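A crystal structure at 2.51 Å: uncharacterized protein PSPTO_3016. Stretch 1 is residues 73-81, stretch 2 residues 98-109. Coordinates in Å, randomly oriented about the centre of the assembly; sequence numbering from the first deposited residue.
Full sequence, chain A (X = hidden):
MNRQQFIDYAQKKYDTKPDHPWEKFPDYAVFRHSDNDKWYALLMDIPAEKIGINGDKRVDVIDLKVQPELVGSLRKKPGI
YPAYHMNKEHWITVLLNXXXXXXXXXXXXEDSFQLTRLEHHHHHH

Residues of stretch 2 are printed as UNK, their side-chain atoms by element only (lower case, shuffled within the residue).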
ATOM      1  N   SER A  73     -12.961   6.799   7.840  1.00 47.78           N
ATOM      2  CA  SER A  73     -13.866   6.734   6.688  1.00 47.39           C
ATOM      3  C   SER A  73     -13.377   5.807   5.565  1.00 44.80           C
ATOM      4  O   SER A  73     -14.154   5.044   4.988  1.00 42.11           O
ATOM      5  CB  SER A  73     -14.091   8.141   6.136  1.00 49.02           C
ATOM      6  OG  SER A  73     -12.857   8.789   5.898  1.00 58.12           O
ATOM      7  N   LEU A  74     -12.090   5.882   5.248  1.00 45.94           N
ATOM      8  CA  LEU A  74     -11.518   5.026   4.220  1.00 41.45           C
ATOM      9  C   LEU A  74     -11.695   3.564   4.605  1.00 44.55           C
ATOM     10  O   LEU A  74     -12.211   2.783   3.818  1.00 49.45           O
ATOM     11  CB  LEU A  74     -10.033   5.327   4.047  1.00 38.53           C
ATOM     12  CG  LEU A  74      -9.609   6.091   2.788  1.00 42.79           C
ATOM     13  CD1 LEU A  74     -10.463   7.336   2.618  1.00 46.34           C
ATOM     14  CD2 LEU A  74      -8.131   6.468   2.880  1.00 43.28           C
ATOM     15  N   ARG A  75     -11.272   3.199   5.816  1.00 40.72           N
ATOM     16  CA  ARG A  75     -11.378   1.819   6.303  1.00 42.67           C
ATOM     17  C   ARG A  75     -12.762   1.221   6.185  1.00 44.72           C
ATOM     18  O   ARG A  75     -12.913   0.008   6.259  1.00 49.66           O
ATOM     19  CB  ARG A  75     -10.928   1.729   7.764  1.00 39.55           C
ATOM     20  CG  ARG A  75      -9.421   1.714   7.941  1.00 42.54           C
ATOM     21  CD  ARG A  75      -8.993   1.838   9.398  1.00 43.30           C
ATOM     22  NE  ARG A  75      -9.492   0.765  10.253  1.00 54.71           N
ATOM     23  CZ  ARG A  75      -9.195   0.651  11.544  1.00 57.52           C
ATOM     24  NH1 ARG A  75      -8.399   1.533  12.126  1.00 51.56           N
ATOM     25  NH2 ARG A  75      -9.711  -0.337  12.259  1.00 63.63           N
ATOM     26  N   LYS A  76     -13.764   2.079   6.009  1.00 50.75           N
ATOM     27  CA  LYS A  76     -15.155   1.653   5.879  1.00 53.48           C
ATOM     28  C   LYS A  76     -15.434   1.167   4.458  1.00 56.08           C
ATOM     29  O   LYS A  76     -16.405   0.444   4.214  1.00 50.68           O
ATOM     30  CB  LYS A  76     -16.108   2.812   6.233  1.00 56.60           C
ATOM     31  CG  LYS A  76     -16.686   2.758   7.664  1.00 60.68           C
ATOM     32  CD  LYS A  76     -17.116   4.138   8.196  1.00 60.95           C
ATOM     33  CE  LYS A  76     -18.114   4.853   7.279  1.00 63.26           C
ATOM     34  NZ  LYS A  76     -18.216   6.332   7.611  1.00 69.51           N
ATOM     35  N   LYS A  77     -14.589   1.570   3.515  1.00 57.32           N
ATOM     36  CA  LYS A  77     -14.784   1.127   2.146  1.00 58.60           C
ATOM     37  C   LYS A  77     -14.387  -0.336   2.027  1.00 58.96           C
ATOM     38  O   LYS A  77     -13.644  -0.868   2.865  1.00 48.29           O
ATOM     39  CB  LYS A  77     -13.956   1.959   1.155  1.00 56.54           C
ATOM     40  CG  LYS A  77     -14.531   3.315   0.884  1.00 58.39           C
ATOM     41  CD  LYS A  77     -13.818   4.010  -0.244  1.00 57.43           C
ATOM     42  CE  LYS A  77     -14.473   5.353  -0.517  1.00 60.90           C
ATOM     43  NZ  LYS A  77     -13.858   6.030  -1.690  1.00 68.92           N
ATOM     44  N   PRO A  78     -14.921  -1.016   1.003  1.00 58.43           N
ATOM     45  CA  PRO A  78     -14.598  -2.420   0.788  1.00 59.32           C
ATOM     46  C   PRO A  78     -13.253  -2.484   0.092  1.00 58.67           C
ATOM     47  O   PRO A  78     -13.010  -1.763  -0.881  1.00 60.32           O
ATOM     48  CB  PRO A  78     -15.750  -2.904  -0.084  1.00 64.72           C
ATOM     49  CG  PRO A  78     -16.129  -1.675  -0.852  1.00 59.68           C
ATOM     50  CD  PRO A  78     -16.095  -0.618   0.206  1.00 60.26           C
ATOM     51  N   GLY A  79     -12.371  -3.332   0.614  1.00 56.79           N
ATOM     52  CA  GLY A  79     -11.047  -3.477   0.027  1.00 61.06           C
ATOM     53  C   GLY A  79      -9.953  -2.738   0.782  1.00 52.69           C
ATOM     54  O   GLY A  79      -8.766  -2.939   0.511  1.00 49.80           O
ATOM     55  N   ILE A  80     -10.360  -1.881   1.717  1.00 47.19           N
ATOM     56  CA  ILE A  80      -9.442  -1.099   2.534  1.00 38.58           C
ATOM     57  C   ILE A  80      -9.556  -1.632   3.952  1.00 39.64           C
ATOM     58  O   ILE A  80     -10.651  -1.750   4.494  1.00 40.07           O
ATOM     59  CB  ILE A  80      -9.808   0.394   2.496  1.00 30.76           C
ATOM     60  CG1 ILE A  80      -9.695   0.902   1.056  1.00 36.82           C
ATOM     61  CG2 ILE A  80      -8.896   1.182   3.409  1.00 35.20           C
ATOM     62  CD1 ILE A  80     -10.273   2.275   0.821  1.00 23.43           C
ATOM     63  N   TYR A  81      -8.411  -1.977   4.533  1.00 41.25           N
ATOM     64  CA  TYR A  81      -8.348  -2.523   5.881  1.00 41.73           C
ATOM     65  C   TYR A  81      -7.399  -1.683   6.734  1.00 42.55           C
ATOM     66  O   TYR A  81      -6.764  -0.763   6.232  1.00 41.68           O
ATOM     67  CB  TYR A  81      -7.854  -3.980   5.831  1.00 32.39           C
ATOM     68  CG  TYR A  81      -8.667  -4.890   4.947  1.00 41.14           C
ATOM     69  CD1 TYR A  81      -8.632  -4.761   3.560  1.00 43.25           C
ATOM     70  CD2 TYR A  81      -9.520  -5.851   5.499  1.00 49.39           C
ATOM     71  CE1 TYR A  81      -9.438  -5.558   2.742  1.00 44.88           C
ATOM     72  CE2 TYR A  81     -10.326  -6.660   4.685  1.00 42.74           C
ATOM     73  CZ  TYR A  81     -10.284  -6.502   3.308  1.00 41.97           C
ATOM     74  OH  TYR A  81     -11.115  -7.257   2.496  1.00 35.38           O
ATOM     75  N   UNK A  98      -8.311  -6.564  -5.615  1.00 41.59           N
ATOM     76  CA  UNK A  98      -9.503  -6.412  -4.798  1.00 41.55           C
ATOM     77  C   UNK A  98     -10.568  -5.493  -5.374  1.00 46.55           C
ATOM     78  O   UNK A  98     -10.441  -5.016  -6.498  1.00 47.90           O
ATOM     79  N   UNK A  99     -11.643  -5.226  -4.614  1.00 49.70           N
ATOM     80  CA  UNK A  99     -12.759  -4.363  -5.025  1.00 49.35           C
ATOM     81  C   UNK A  99     -12.470  -2.875  -5.216  1.00 47.75           C
ATOM     82  O   UNK A  99     -13.298  -2.142  -5.765  1.00 40.29           O
ATOM     83  c   UNK A  99     -12.917  -4.802  -2.713  1.00 49.56           C
ATOM     84  c   UNK A  99     -11.907  -5.784  -3.273  1.00 53.18           C
ATOM     85  c   UNK A  99     -13.782  -4.581  -3.915  1.00 52.73           C
ATOM     86  N   UNK A 100     -11.313  -2.424  -4.751  1.00 48.69           N
ATOM     87  CA  UNK A 100     -10.979  -1.011  -4.866  1.00 47.17           C
ATOM     88  C   UNK A 100     -10.544  -0.700  -6.304  1.00 47.21           C
ATOM     89  O   UNK A 100      -9.747  -1.434  -6.904  1.00 42.92           O
ATOM     90  c   UNK A 100      -9.884  -0.665  -3.847  1.00 45.33           C
ATOM     91  c   UNK A 100      -9.895   0.713  -3.163  1.00 48.02           C
ATOM     92  c   UNK A 100      -9.196   1.736  -4.039  1.00 50.95           C
ATOM     93  c   UNK A 100     -11.331   1.150  -2.866  1.00 46.78           C
ATOM     94  N   UNK A 101     -11.091   0.380  -6.855  1.00 44.19           N
ATOM     95  CA  UNK A 101     -10.770   0.747  -8.219  1.00 50.13           C
ATOM     96  C   UNK A 101      -9.384   1.329  -8.427  1.00 57.31           C
ATOM     97  O   UNK A 101      -8.881   2.101  -7.585  1.00 60.32           O
ATOM     98  N   UNK A 102      -8.759   0.957  -9.550  1.00 54.64           N
ATOM     99  CA  UNK A 102      -7.430   1.463  -9.898  1.00 52.63           C
ATOM    100  C   UNK A 102      -7.433   2.995  -9.840  1.00 58.24           C
ATOM    101  O   UNK A 102      -6.460   3.597  -9.375  1.00 61.61           O
ATOM    102  c   UNK A 102      -7.026   0.992 -11.301  1.00 46.26           C
ATOM    103  N   UNK A 103      -8.517   3.639 -10.289  1.00 58.41           N
ATOM    104  CA  UNK A 103      -8.548   5.106 -10.245  1.00 53.11           C
ATOM    105  C   UNK A 103      -8.457   5.584  -8.804  1.00 50.89           C
ATOM    106  O   UNK A 103      -7.608   6.420  -8.481  1.00 57.14           O
ATOM    107  c   UNK A 103     -12.098   7.815 -10.415  1.00 67.47           C
ATOM    108  n   UNK A 103     -13.545   8.091 -10.761  1.00 61.76           N
ATOM    109  c   UNK A 103      -9.822   5.669 -10.894  1.00 52.78           C
ATOM    110  c   UNK A 103      -9.756   7.191 -11.147  1.00 58.97           C
ATOM    111  c   UNK A 103     -11.116   7.770 -11.597  1.00 63.22           C
ATOM    112  N   UNK A 104      -9.335   5.056  -7.946  1.00 45.81           N
ATOM    113  CA  UNK A 104      -9.361   5.417  -6.522  1.00 45.32           C
ATOM    114  C   UNK A 104      -8.008   5.085  -5.884  1.00 48.37           C
ATOM    115  O   UNK A 104      -7.531   5.803  -5.009  1.00 45.56           O
ATOM    116  c   UNK A 104     -10.543   4.899  -4.297  1.00 58.57           C
ATOM    117  o   UNK A 104     -12.079   6.756  -4.347  1.00 65.18           O
ATOM    118  c   UNK A 104     -10.466   4.649  -5.805  1.00 47.37           C
ATOM    119  c   UNK A 104     -10.953   6.326  -3.930  1.00 67.72           C
ATOM    120  o   UNK A 104     -10.157   7.011  -3.212  1.00 58.20           O
ATOM    121  N   UNK A 105      -7.394   3.991  -6.329  1.00 46.36           N
ATOM    122  CA  UNK A 105      -6.091   3.617  -5.817  1.00 42.44           C
ATOM    123  C   UNK A 105      -5.024   4.611  -6.281  1.00 48.77           C
ATOM    124  O   UNK A 105      -4.171   5.002  -5.494  1.00 56.70           O
ATOM    125  c   UNK A 105      -4.203   1.966  -5.982  1.00 38.53           C
ATOM    126  c   UNK A 105      -5.677   2.204  -6.285  1.00 45.90           C
ATOM    127  c   UNK A 105      -6.330  -0.259  -6.126  1.00 29.89           C
ATOM    128  c   UNK A 105      -6.543   1.146  -5.600  1.00 39.79           C
ATOM    129  N   UNK A 106      -5.055   5.018  -7.549  1.00 54.20           N
ATOM    130  CA  UNK A 106      -4.050   5.964  -8.056  1.00 52.70           C
ATOM    131  C   UNK A 106      -4.035   7.255  -7.266  1.00 56.07           C
ATOM    132  O   UNK A 106      -2.966   7.806  -6.999  1.00 57.46           O
ATOM    133  c   UNK A 106      -4.010   5.147 -10.447  1.00 52.78           C
ATOM    134  c   UNK A 106      -4.181   3.909 -12.258  1.00 55.71           C
ATOM    135  n   UNK A 106      -3.415   3.262 -11.398  1.00 52.83           N
ATOM    136  n   UNK A 106      -4.550   5.052 -11.709  1.00 47.81           N
ATOM    137  c   UNK A 106      -4.294   6.290  -9.530  1.00 51.75           C
ATOM    138  c   UNK A 106      -3.287   4.016 -10.259  1.00 52.27           C
ATOM    139  N   UNK A 107      -5.221   7.739  -6.900  1.00 54.68           N
ATOM    140  CA  UNK A 107      -5.325   8.977  -6.141  1.00 50.77           C
ATOM    141  C   UNK A 107      -4.755   8.784  -4.739  1.00 49.07           C
ATOM    142  O   UNK A 107      -4.058   9.669  -4.227  1.00 53.06           O
ATOM    143  o   UNK A 107      -7.613   8.477  -5.479  1.00 64.29           O
ATOM    144  c   UNK A 107      -6.781   9.448  -6.077  1.00 49.81           C
ATOM    145  N   UNK A 108      -5.037   7.631  -4.125  1.00 43.56           N
ATOM    146  CA  UNK A 108      -4.524   7.313  -2.787  1.00 41.34           C
ATOM    147  C   UNK A 108      -2.988   7.225  -2.839  1.00 39.04           C
ATOM    148  O   UNK A 108      -2.297   7.708  -1.931  1.00 32.76           O
ATOM    149  c   UNK A 108      -6.637   6.047  -1.938  1.00 28.88           C
ATOM    150  c   UNK A 108      -6.851   6.879  -0.704  1.00 23.22           C
ATOM    151  c   UNK A 108      -7.193   4.642  -1.723  1.00 32.79           C
ATOM    152  c   UNK A 108      -5.134   5.998  -2.282  1.00 36.92           C
ATOM    153  N   UNK A 109      -2.466   6.622  -3.912  1.00 38.76           N
ATOM    154  CA  UNK A 109      -1.018   6.525  -4.121  1.00 43.58           C
ATOM    155  C   UNK A 109      -0.468   7.970  -4.174  1.00 44.96           C
ATOM    156  O   UNK A 109       0.620   8.235  -3.672  1.00 44.40           O
ATOM    157  c   UNK A 109      -1.302   4.490  -5.676  1.00 35.35           C
ATOM    158  c   UNK A 109       0.893   5.724  -5.564  1.00 32.69           C
ATOM    159  c   UNK A 109      -0.628   5.859  -5.485  1.00 39.30           C
ATOM    160  c   UNK A 109      -0.730   3.355  -4.861  1.00 42.89           C
TER

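Position 98 has no side-chain atoms and makes no contact with stretch 1; it is glycine. Position 99 carries three carbons closing a ring onto its own backbone N, set against Pro78 and Gly79; it is proline. An ideal CB on Gly98 would clash with Pro99 CD at 2.8 Å, which the bare backbone avoids. Pro99 CG is 3.5 Å from Pro78 O, 3.6 Å from Gly79 CA and 4.3 Å from Pro78 CB. A compact ring suits this close passage, and Gly79 matches it, since an ideal CB there would come within 2.9 Å of Pro99 CG.

At position 100, four carbons fork at the second; its CA-to-CB bond points toward stretch 1, and the carbons meet the side chain of Ile80. This is leucine, and Leu100 CD2 is 4.0 Å from Ile80 CD1 and 3.9 Å from Pro78 O. A branched apolar chain fits this buried site. Position 101, again without side-chain atoms, is glycine. Gly101 is the N-cap residue, a place where glycine is common, though stretch 1 leaves room for a CB.

The helix starts at position 102, whose single carbon marks alanine, a small residue easily accommodated in a helix. Position 103 has four carbons in a row ending in nitrogen: lysine, exposed and out of reach of stretch 1, its amine suited to solvent. Position 104 has three carbons, the third bearing two oxygens, one of them near the amine of Lys77. It is glutamate, and Glu104 OE1 forms a salt bridge with Lys77 NZ at 3.3 Å.

Position 105 has four carbons forked at the first, one arm two carbons long: isoleucine, out of reach of stretch 1 but suited to a buried, apolar interior. One carbon and a five-membered ring of three carbons and two nitrogens make position 106 histidine, also out of reach; partial exposure tolerates its polar ring. Position 107, one carbon and one oxygen, is serine; Ser107 OG donates a 2.7 Å hydrogen bond to Glu104 O, satisfying its hydroxyl within the helix.

Position 108 has four carbons forked at the second and approaches Leu74. It is leucine, apolar as suits a buried place, with Leu108 CD2 3.8 Å from Leu74 CD2. Position 109, forked like 105, is isoleucine, likewise buried but out of reach of stretch 1.

The contact is mainly apolar. Glu104 and Leu108 are one helical turn apart, so both side chains can face stretch 1. No hydrogen bond crosses between the stretches; the salt bridge supplies the polar link.

Stretch 2 (98-109) GPLGAKEIHSLI
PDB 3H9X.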